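Local coordinates for protein TqaA (Penicillium aethiopicum, PDB 5DLK) that probably serves as the terminal condensation-like domain of a fungal nonribosomal peptide synthetase, studied here as a mutant, that releases the peptide by macrocyclization, at residues K34-K39 / R99-E104; N40-T45 / L112-L117; V124-G129 / M133-A138; W72-R77 / L399-S404. One frame throughout, in Å; residues are numbered along the deposited sequence.

Contact 1: residues K34-K39 / R99-E104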
# COMPACT_ATOMS: atom_id res chain seq x y z
N LYS A 34 -17.59 -16.08 17.85
CA LYS A 34 -17.72 -17.36 18.55
C LYS A 34 -17.53 -18.50 17.57
O LYS A 34 -16.91 -19.52 17.89
CB LYS A 34 -19.09 -17.44 19.23
CG LYS A 34 -19.27 -18.62 20.17
CD LYS A 34 -20.54 -18.46 21.00
CE LYS A 34 -20.76 -19.65 21.93
NZ LYS A 34 -21.10 -20.90 21.19
N GLU A 35 -18.06 -18.33 16.36
CA GLU A 35 -17.91 -19.33 15.31
C GLU A 35 -16.46 -19.52 14.89
O GLU A 35 -16.01 -20.65 14.67
CB GLU A 35 -18.76 -18.94 14.10
CG GLU A 35 -18.72 -19.95 12.96
CD GLU A 35 -19.34 -21.29 13.31
OE1 GLU A 35 -20.00 -21.40 14.37
OE2 GLU A 35 -19.16 -22.25 12.53
N LEU A 36 -15.71 -18.42 14.78
CA LEU A 36 -14.30 -18.50 14.41
C LEU A 36 -13.47 -19.14 15.52
O LEU A 36 -12.53 -19.89 15.24
CB LEU A 36 -13.75 -17.11 14.07
CG LEU A 36 -14.31 -16.52 12.78
CD1 LEU A 36 -13.83 -15.09 12.59
CD2 LEU A 36 -13.93 -17.39 11.57
N CYS A 37 -13.81 -18.85 16.76
CA CYS A 37 -13.14 -19.46 17.90
C CYS A 37 -13.38 -20.97 17.95
O CYS A 37 -12.47 -21.74 18.24
CB CYS A 37 -13.59 -18.83 19.21
SG CYS A 37 -13.02 -17.14 19.47
N SER A 38 -14.61 -21.39 17.65
CA SER A 38 -14.95 -22.81 17.74
C SER A 38 -14.36 -23.60 16.58
O SER A 38 -14.26 -24.82 16.64
CB SER A 38 -16.46 -23.01 17.80
OG SER A 38 -17.04 -22.90 16.52
N LYS A 39 -13.97 -22.89 15.52
CA LYS A 39 -13.29 -23.54 14.40
C LYS A 39 -11.78 -23.42 14.54
O LYS A 39 -11.04 -23.76 13.62
CB LYS A 39 -13.75 -22.94 13.07
CG LYS A 39 -15.22 -23.15 12.78
CD LYS A 39 -15.60 -24.61 12.94
CE LYS A 39 -17.10 -24.78 13.12
NZ LYS A 39 -17.85 -24.07 12.05
N ARG A 99 -4.14 -6.60 15.33
CA ARG A 99 -4.96 -7.68 15.89
C ARG A 99 -6.25 -7.83 15.13
O ARG A 99 -7.29 -8.20 15.70
CB ARG A 99 -5.25 -7.45 17.38
CG ARG A 99 -5.02 -6.05 17.86
CD ARG A 99 -5.09 -5.99 19.39
NE ARG A 99 -5.00 -4.61 19.83
CZ ARG A 99 -6.05 -3.81 19.98
NH1 ARG A 99 -7.27 -4.28 19.76
NH2 ARG A 99 -5.88 -2.56 20.36
N THR A 100 -6.21 -7.54 13.84
CA THR A 100 -7.38 -7.68 13.00
C THR A 100 -7.36 -8.97 12.19
O THR A 100 -6.34 -9.37 11.63
CB THR A 100 -7.51 -6.44 12.05
OG1 THR A 100 -7.68 -5.27 12.85
CG2 THR A 100 -8.68 -6.58 11.16
N SER A 101 -8.53 -9.61 12.13
CA SER A 101 -8.79 -10.81 11.37
C SER A 101 -9.73 -10.45 10.22
O SER A 101 -10.63 -9.62 10.39
CB SER A 101 -9.40 -11.87 12.32
OG SER A 101 -10.15 -12.85 11.63
N PHE A 102 -9.52 -11.05 9.05
CA PHE A 102 -10.34 -10.74 7.88
C PHE A 102 -11.12 -11.96 7.45
O PHE A 102 -10.56 -13.05 7.31
CB PHE A 102 -9.47 -10.26 6.70
CG PHE A 102 -8.70 -9.02 6.98
CD1 PHE A 102 -7.47 -9.08 7.62
CD2 PHE A 102 -9.18 -7.78 6.57
CE1 PHE A 102 -6.76 -7.92 7.88
CE2 PHE A 102 -8.47 -6.63 6.83
CZ PHE A 102 -7.26 -6.69 7.49
N VAL A 103 -12.41 -11.78 7.22
CA VAL A 103 -13.18 -12.84 6.57
C VAL A 103 -14.12 -12.21 5.57
O VAL A 103 -14.31 -11.00 5.54
CB VAL A 103 -14.01 -13.71 7.57
CG1 VAL A 103 -13.12 -14.40 8.59
CG2 VAL A 103 -15.06 -12.86 8.28
N GLU A 104 -14.72 -13.06 4.76
CA GLU A 104 -15.68 -12.63 3.78
C GLU A 104 -17.08 -12.88 4.34
O GLU A 104 -17.36 -13.97 4.79
CB GLU A 104 -15.48 -13.40 2.49
CG GLU A 104 -15.38 -12.61 1.22
CD GLU A 104 -14.93 -13.47 0.05
OE1 GLU A 104 -15.23 -14.68 0.03
OE2 GLU A 104 -14.25 -12.94 -0.85

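Contact 2: residues N40-T45 / L112-L117. With EDO (1,2-ethanediol), chain G.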
# COMPACT_ATOMS: atom_id res chain seq x y z
N ASN A 40 -11.32 -22.94 15.70
CA ASN A 40 -9.90 -22.82 16.00
C ASN A 40 -9.14 -21.94 15.00
O ASN A 40 -7.98 -22.19 14.70
CB ASN A 40 -9.26 -24.21 16.05
CG ASN A 40 -9.92 -25.12 17.07
OD1 ASN A 40 -10.32 -24.67 18.15
ND2 ASN A 40 -10.05 -26.40 16.74
N VAL A 41 -9.81 -20.91 14.50
CA VAL A 41 -9.20 -19.97 13.56
C VAL A 41 -8.50 -18.82 14.29
O VAL A 41 -7.42 -18.38 13.91
CB VAL A 41 -10.26 -19.40 12.59
CG1 VAL A 41 -9.65 -18.35 11.66
CG2 VAL A 41 -10.92 -20.54 11.81
N ILE A 42 -9.13 -18.36 15.36
CA ILE A 42 -8.59 -17.31 16.22
C ILE A 42 -8.64 -17.81 17.68
O ILE A 42 -9.39 -18.74 17.97
CB ILE A 42 -9.39 -16.00 16.07
CG1 ILE A 42 -10.88 -16.25 16.35
CG2 ILE A 42 -9.17 -15.43 14.67
CD1 ILE A 42 -11.72 -14.97 16.41
N PRO A 43 -7.84 -17.21 18.58
CA PRO A 43 -7.75 -17.74 19.95
C PRO A 43 -9.08 -17.72 20.70
O PRO A 43 -9.82 -16.75 20.57
CB PRO A 43 -6.74 -16.80 20.61
CG PRO A 43 -5.93 -16.25 19.49
CD PRO A 43 -6.89 -16.10 18.35
N VAL A 44 -9.37 -18.76 21.48
CA VAL A 44 -10.67 -18.85 22.15
C VAL A 44 -10.82 -17.80 23.24
O VAL A 44 -11.94 -17.45 23.60
CB VAL A 44 -10.90 -20.24 22.79
CG1 VAL A 44 -11.22 -21.27 21.72
CG2 VAL A 44 -9.70 -20.65 23.60
N THR A 45 -9.72 -17.28 23.75
CA THR A 45 -9.80 -16.27 24.80
C THR A 45 -9.87 -14.84 24.28
O THR A 45 -9.98 -13.90 25.07
CB THR A 45 -8.61 -16.38 25.77
OG1 THR A 45 -7.39 -16.16 25.05
CG2 THR A 45 -8.58 -17.77 26.42
N LEU A 112 -12.49 -8.05 11.58
CA LEU A 112 -12.82 -8.24 12.98
C LEU A 112 -11.64 -7.77 13.81
O LEU A 112 -10.56 -8.34 13.73
CB LEU A 112 -13.13 -9.71 13.28
CG LEU A 112 -14.45 -10.32 12.77
CD1 LEU A 112 -14.45 -10.53 11.26
CD2 LEU A 112 -14.75 -11.61 13.49
N VAL A 113 -11.84 -6.70 14.57
CA VAL A 113 -10.81 -6.20 15.46
C VAL A 113 -10.91 -7.00 16.76
O VAL A 113 -11.93 -6.98 17.41
CB VAL A 113 -10.96 -4.71 15.74
CG1 VAL A 113 -9.79 -4.21 16.57
CG2 VAL A 113 -11.08 -3.91 14.43
N LEU A 114 -9.83 -7.70 17.10
CA LEU A 114 -9.79 -8.50 18.32
C LEU A 114 -9.14 -7.74 19.47
O LEU A 114 -8.27 -6.89 19.26
CB LEU A 114 -9.04 -9.80 18.07
CG LEU A 114 -9.59 -10.69 16.96
CD1 LEU A 114 -8.87 -12.06 16.94
CD2 LEU A 114 -11.10 -10.87 17.09
N ALA A 115 -9.56 -8.06 20.69
CA ALA A 115 -8.90 -7.58 21.90
C ALA A 115 -8.64 -8.79 22.79
O ALA A 115 -9.04 -9.91 22.46
CB ALA A 115 -9.74 -6.53 22.62
N ASN A 116 -7.98 -8.56 23.93
CA ASN A 116 -7.55 -9.67 24.80
C ASN A 116 -6.81 -10.72 23.98
O ASN A 116 -7.04 -11.93 24.12
CB ASN A 116 -8.74 -10.27 25.53
CG ASN A 116 -9.40 -9.28 26.47
OD1 ASN A 116 -10.39 -8.64 26.12
ND2 ASN A 116 -8.84 -9.14 27.66
N LEU A 117 -5.94 -10.23 23.10
CA LEU A 117 -5.23 -11.08 22.16
C LEU A 117 -3.81 -11.35 22.64
O LEU A 117 -2.98 -10.44 22.68
CB LEU A 117 -5.19 -10.43 20.77
CG LEU A 117 -4.72 -11.39 19.68
CD1 LEU A 117 -5.75 -12.48 19.46
CD2 LEU A 117 -4.44 -10.65 18.39
C1 EDO G . -5.59 -20.52 15.64
O1 EDO G . -6.90 -20.55 16.22
C2 EDO G . -4.73 -20.19 16.84
O2 EDO G . -5.52 -19.29 17.62
O HOH W 1 -5.94 -14.32 22.84
O HOH W 2 -6.44 -13.52 26.48

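Contact 3: residues V124-G129 / M133-A138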
# COMPACT_ATOMS: atom_id res chain seq x y z
N VAL A 124 12.55 -20.57 16.95
CA VAL A 124 13.43 -21.63 16.50
C VAL A 124 14.80 -21.47 17.15
O VAL A 124 15.39 -20.39 17.10
CB VAL A 124 13.60 -21.63 14.96
CG1 VAL A 124 14.56 -22.72 14.54
CG2 VAL A 124 12.25 -21.79 14.26
N GLN A 125 15.31 -22.53 17.76
CA GLN A 125 16.70 -22.56 18.19
C GLN A 125 17.45 -23.43 17.20
O GLN A 125 17.15 -24.62 17.08
CB GLN A 125 16.85 -23.09 19.63
CG GLN A 125 16.24 -22.18 20.70
CD GLN A 125 14.73 -22.39 20.88
OE1 GLN A 125 14.26 -23.51 21.10
NE2 GLN A 125 13.96 -21.30 20.78
N CYS A 126 18.37 -22.83 16.44
CA CYS A 126 19.01 -23.52 15.33
C CYS A 126 20.11 -24.46 15.81
O CYS A 126 20.62 -24.29 16.92
CB CYS A 126 19.63 -22.53 14.36
SG CYS A 126 18.46 -21.42 13.58
N TRP A 127 20.46 -25.41 14.96
CA TRP A 127 21.69 -26.19 15.14
C TRP A 127 22.89 -25.27 15.10
O TRP A 127 22.87 -24.25 14.42
CB TRP A 127 21.84 -27.24 14.06
CG TRP A 127 20.93 -28.41 14.12
CD1 TRP A 127 20.66 -29.19 15.20
CD2 TRP A 127 20.23 -28.99 13.02
NE1 TRP A 127 19.81 -30.21 14.85
CE2 TRP A 127 19.54 -30.12 13.51
CE3 TRP A 127 20.11 -28.66 11.66
CZ2 TRP A 127 18.73 -30.90 12.70
CZ3 TRP A 127 19.32 -29.45 10.86
CH2 TRP A 127 18.64 -30.56 11.38
N PRO A 128 23.98 -25.63 15.81
CA PRO A 128 25.23 -24.89 15.60
C PRO A 128 25.63 -24.85 14.11
O PRO A 128 25.55 -25.85 13.40
CB PRO A 128 26.26 -25.69 16.44
CG PRO A 128 25.56 -26.94 16.88
CD PRO A 128 24.09 -26.66 16.86
N GLY A 129 26.04 -23.66 13.65
CA GLY A 129 26.41 -23.47 12.26
C GLY A 129 25.25 -23.23 11.29
O GLY A 129 25.47 -22.92 10.14
N MET A 133 18.70 -16.92 8.95
CA MET A 133 17.93 -16.37 7.83
C MET A 133 17.50 -17.49 6.88
O MET A 133 16.38 -17.47 6.37
CB MET A 133 18.73 -15.30 7.08
CG MET A 133 17.89 -14.58 6.00
SD MET A 133 16.46 -13.66 6.64
CE MET A 133 17.25 -12.30 7.49
N GLU A 134 18.37 -18.48 6.68
CA GLU A 134 18.05 -19.60 5.79
C GLU A 134 16.91 -20.44 6.34
O GLU A 134 16.12 -21.00 5.58
CB GLU A 134 19.29 -20.47 5.56
CG GLU A 134 20.36 -19.78 4.70
CD GLU A 134 21.65 -20.58 4.59
OE1 GLU A 134 21.60 -21.82 4.82
OE2 GLU A 134 22.70 -19.98 4.28
N VAL A 135 16.82 -20.55 7.66
CA VAL A 135 15.67 -21.20 8.29
C VAL A 135 14.40 -20.39 8.01
O VAL A 135 13.36 -20.95 7.67
CB VAL A 135 15.88 -21.34 9.81
CG1 VAL A 135 14.58 -21.77 10.51
CG2 VAL A 135 17.02 -22.32 10.09
N CYS A 136 14.48 -19.08 8.19
CA CYS A 136 13.35 -18.19 7.92
C CYS A 136 12.88 -18.34 6.48
O CYS A 136 11.67 -18.42 6.20
CB CYS A 136 13.71 -16.74 8.20
SG CYS A 136 13.98 -16.30 9.93
N LYS A 137 13.83 -18.37 5.55
CA LYS A 137 13.49 -18.50 4.14
C LYS A 137 12.85 -19.85 3.86
O LYS A 137 11.89 -19.93 3.11
CB LYS A 137 14.73 -18.30 3.26
CG LYS A 137 14.45 -18.18 1.76
CD LYS A 137 13.47 -17.03 1.47
CE LYS A 137 13.75 -16.37 0.11
NZ LYS A 137 13.75 -17.34 -1.02
N ALA A 138 13.34 -20.92 4.49
CA ALA A 138 12.72 -22.23 4.29
C ALA A 138 11.27 -22.28 4.79
O ALA A 138 10.44 -22.93 4.17
CB ALA A 138 13.56 -23.34 5.00

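Contact 4: residues W72-R77 / L399-S404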
# COMPACT_ATOMS: atom_id res chain seq x y z
N TRP A 72 14.55 -8.72 10.63
CA TRP A 72 15.57 -7.96 11.33
C TRP A 72 16.65 -8.90 11.86
O TRP A 72 16.39 -9.69 12.74
CB TRP A 72 14.95 -7.19 12.48
CG TRP A 72 13.95 -6.17 12.01
CD1 TRP A 72 12.59 -6.29 12.03
CD2 TRP A 72 14.24 -4.91 11.43
NE1 TRP A 72 12.01 -5.16 11.50
CE2 TRP A 72 13.01 -4.29 11.12
CE3 TRP A 72 15.43 -4.23 11.14
CZ2 TRP A 72 12.93 -3.02 10.56
CZ3 TRP A 72 15.35 -2.97 10.56
CH2 TRP A 72 14.10 -2.38 10.28
N THR A 73 17.86 -8.80 11.30
CA THR A 73 18.97 -9.61 11.77
C THR A 73 19.70 -8.84 12.86
O THR A 73 20.24 -7.76 12.61
CB THR A 73 19.95 -9.97 10.64
OG1 THR A 73 19.24 -10.62 9.58
CG2 THR A 73 21.05 -10.92 11.15
N ILE A 74 19.70 -9.40 14.07
CA ILE A 74 20.20 -8.71 15.26
C ILE A 74 21.45 -9.43 15.77
O ILE A 74 21.41 -10.62 16.05
CB ILE A 74 19.14 -8.69 16.38
CG1 ILE A 74 17.82 -8.11 15.86
CG2 ILE A 74 19.64 -7.89 17.57
CD1 ILE A 74 16.67 -8.24 16.84
N LYS A 75 22.57 -8.71 15.86
CA LYS A 75 23.83 -9.31 16.30
C LYS A 75 24.45 -8.54 17.45
O LYS A 75 24.54 -7.31 17.41
CB LYS A 75 24.83 -9.38 15.15
CG LYS A 75 24.49 -10.43 14.12
CD LYS A 75 25.43 -10.35 12.93
CE LYS A 75 25.06 -11.39 11.90
NZ LYS A 75 25.77 -11.17 10.60
N GLY A 76 24.89 -9.26 18.48
CA GLY A 76 25.57 -8.64 19.61
C GLY A 76 25.28 -9.35 20.91
O GLY A 76 24.47 -10.27 20.96
N ARG A 77 25.92 -8.90 21.98
CA ARG A 77 25.76 -9.54 23.28
C ARG A 77 24.70 -8.86 24.13
O ARG A 77 24.32 -9.37 25.19
CB ARG A 77 27.10 -9.57 24.02
CG ARG A 77 28.32 -9.68 23.11
CD ARG A 77 29.62 -9.53 23.88
NE ARG A 77 30.54 -8.60 23.22
CZ ARG A 77 31.49 -8.96 22.36
NH1 ARG A 77 31.66 -10.24 22.06
NH2 ARG A 77 32.27 -8.04 21.81
N LEU A 399 15.71 -0.26 12.90
CA LEU A 399 15.14 -0.70 14.17
C LEU A 399 16.21 -0.46 15.23
O LEU A 399 16.97 -1.36 15.55
CB LEU A 399 14.74 -2.17 14.12
CG LEU A 399 13.81 -2.71 15.20
CD1 LEU A 399 12.38 -2.28 14.93
CD2 LEU A 399 13.91 -4.23 15.30
N PRO A 400 16.28 0.78 15.74
CA PRO A 400 17.38 1.21 16.61
C PRO A 400 17.27 0.66 18.04
O PRO A 400 17.06 1.43 18.98
CB PRO A 400 17.25 2.74 16.59
CG PRO A 400 15.79 2.98 16.36
CD PRO A 400 15.32 1.87 15.46
N LEU A 401 17.43 -0.65 18.19
CA LEU A 401 17.40 -1.27 19.52
C LEU A 401 18.61 -0.83 20.35
O LEU A 401 19.74 -0.82 19.86
CB LEU A 401 17.36 -2.80 19.40
CG LEU A 401 16.23 -3.39 18.56
CD1 LEU A 401 16.18 -4.92 18.68
CD2 LEU A 401 14.89 -2.77 18.95
N ARG A 402 18.37 -0.45 21.60
CA ARG A 402 19.43 0.04 22.49
C ARG A 402 20.28 -1.12 23.02
O ARG A 402 19.76 -2.18 23.37
CB ARG A 402 18.81 0.82 23.66
CG ARG A 402 19.77 1.66 24.50
CD ARG A 402 21.05 2.02 23.75
NE ARG A 402 22.17 2.31 24.65
CZ ARG A 402 23.44 2.39 24.28
NH1 ARG A 402 23.79 2.20 23.01
NH2 ARG A 402 24.38 2.66 25.18
N GLY A 403 21.60 -0.91 23.05
CA GLY A 403 22.54 -1.89 23.57
C GLY A 403 23.96 -1.53 23.20
O GLY A 403 24.19 -0.93 22.15
N SER A 404 24.92 -1.88 24.05
CA SER A 404 26.33 -1.54 23.81
C SER A 404 26.85 -2.20 22.54
O SER A 404 27.45 -1.54 21.69
CB SER A 404 27.20 -1.95 25.01
OG SER A 404 26.75 -3.18 25.57

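Contact 1: residues K34-K39 / R99-E104
While Leu36 leans on Ser101 and Val103, the carbonyl O of its neighbour Glu35 is gripped twice from within its own segment, once weakly. Ser38 OG donates to Glu35 O at 3.1 Å, arriving at the flank of the carbonyl, 33° out of its plane, and Lys39 N adds the weak backbone bond to the same oxygen. This double hold lies near the C-terminal end of helix 29-38.

No hydrogen bond crosses the contact, which hangs on one leucine methyl, Leu36 CD1. It meets Val103 CG1 tip to tip at 4.1 Å, and the same CD1 makes a looser van der Waals contact with Ser101 OG at 4.4 Å. With CG beside the backbone N and anti to the carbonyl carbon (chi1 -70°), CD1 is carried toward the strand. Helix 29-38 thereby rests on one face of a small antiparallel sheet, in which strand 100-105 is an edge strand beside the central 108-115; Leu112 of that central strand also touches Leu36. Alternation along the strand sorts the residues: Ser101 and Val103 point toward the helix, whereas Phe102 starts out away from it, and its ring touches Gln58 and Ile62 of helix 56-63. The hydroxyl of Ser101 is buried, and its hydrogen bond goes to the backbone O of Gly153.

Contact 2: residues N40-T45 / L112-L117
Ile42 and Leu114 fit together around a single methyl, Leu114 CD1. Ile42 CB sits 4.1 Å from Leu114 CD1. The first branch, CG2, keeps the same separation from that methyl. Along the other branch CG1 stands farther off, but its end, Ile42 CD1, returns to within 4.1 Å of Leu114 CD1. The two side chains cross obliquely, with the leucine methyl seated against the concave side of the isoleucine. A first torsion of 56° puts CG1 between the backbone N and the carbonyl carbon, and the extended second torsion (172°) carries CD1 on from there. Leu36 and His33 of helix 29-38 add to this buried patch.

Nearer the surface, Pro43 CG packs on Leu117 CD1 at 3.8 Å, and the ring CD lies almost as near. A 1,2-ethanediol, probably left from the crystallisation liquor, flanks the same proline. At the outer rim water takes over: two molecules bridge Thr45 OG1 to Asn116 O. One water donates a hydrogen bond to each atom, reaching Thr45 OG1 at 3.2 Å. The other accepts from Thr45 OG1 at 3.1 Å and donates to Asn116 O at 2.9 Å. The Asn116 side chain turns to Thr47: Asn116 OD1 is hydrogen-bonded to Thr47 OG1.

The loop 40-45 leaves a Schellman motif in which Asn40, at positive phi, is the C-prime residue: the helix ends, and the loop folds over strand 108-115 on its way to the neighbouring antiparallel strand 47-53.

Contact 3: residues V124-G129 / M133-A138
Val135 offers its two methyls to two different partners, Val124 and Cys126. Its first torsion, 169°, sets CG1 anti to the backbone N and CG2 anti to the carbonyl carbon, a fork with one prong for each partner. CG1 of Val135 reaches Val124 CG1 tip to tip at 4.1 Å; of the Val124 methyls it is CG1 that extends to the helix. The other prong, Val135 CG2, touches Cys126 SG at 3.9 Å. That sulfur is brought to the valine by a different rotation, standing beside its own backbone N and anti to the carbonyl carbon (chi1 -62°).

No hydrogen bond crosses between the segments, and the patch is small. Beneath it Val162 of strand 158-163 touches all three side chains, completing a cluster of short apolar groups. At the connection the polar work is local: Glu130 OE1 accepts from Trp127 N, and Asp131 OD2 from Glu134 N in the first turn of the helix. The chain thus leaves strand 122-125, turns, and lays helix 132-144 against the sheet before entering strand 158-163, parallel to the first: a beta-alpha-beta unit at the edge of the mixed sheet.

Contact 4: residues W72-R77 / L399-S404
Strand residues Trp72 to Ile74 and loop residues Leu399 to Leu401 run roughly the same way, with 7.8 Å from Trp72 CA to Leu399 CA, too wide for backbone pairing. Side chains fill the gap. Leu399 lies over one face of the Trp72 indole: its CB stands 3.6 Å from the centroid of the six-membered ring and 10° off the normal, a CH-pi contact. With CG anti to the backbone N (chi1 -165°), the leucine runs on across the indole, and CD2 ends over the five-membered part, 3.8 Å from Trp72 CG. Leu399 N stands above the same face, near its outer rim, 3.6 Å from Trp72 CZ3. Phe190 and Tyr410 meet the same indole edge-to-face, so the indole is packed by both aromatic and aliphatic groups.

Here a loop coming from strand 386-390 of one sheet passes to strand 407-415, which joins another sheet beside 67-75, consistent with the crossover between the two lobes of condensation domains. An inverse gamma turn centred on Pro400, closed by Leu401 N to Leu399 O at 2.8 Å, brings both leucines to the strand. Leu401 CD1 meets Ile74 CD1 at 3.8 Å, the two side chains crossing at about a right angle. Behind the loop Asn198 takes hold of the backbone twice, accepting from Arg402 N and donating to Pro400 O, while Tyr197 touches Leu401.

How the contacts relate
Contacts 1 and 2 are neighbours, centres about 7 Å apart: both bind the chain of helix 29-38 and its exit loop to adjacent strands of the small antiparallel sheet, the two strands being linked by a probable hydrogen bond between Ser101 O and Leu112 N. Contact 1 is buried and mainly aliphatic, whereas contact 2 grades from a buried core to a water-bridged rim. Contacts 3 and 4 both pack on strands of the five-stranded mixed sheet, their centres about 18 Å apart, and meet where Met133 CE packs near Thr73 OG1. Contact 3 joins sequence neighbours and is partly buried; contact 4, buried, joins residues over three hundred positions apart and alone uses an aromatic face.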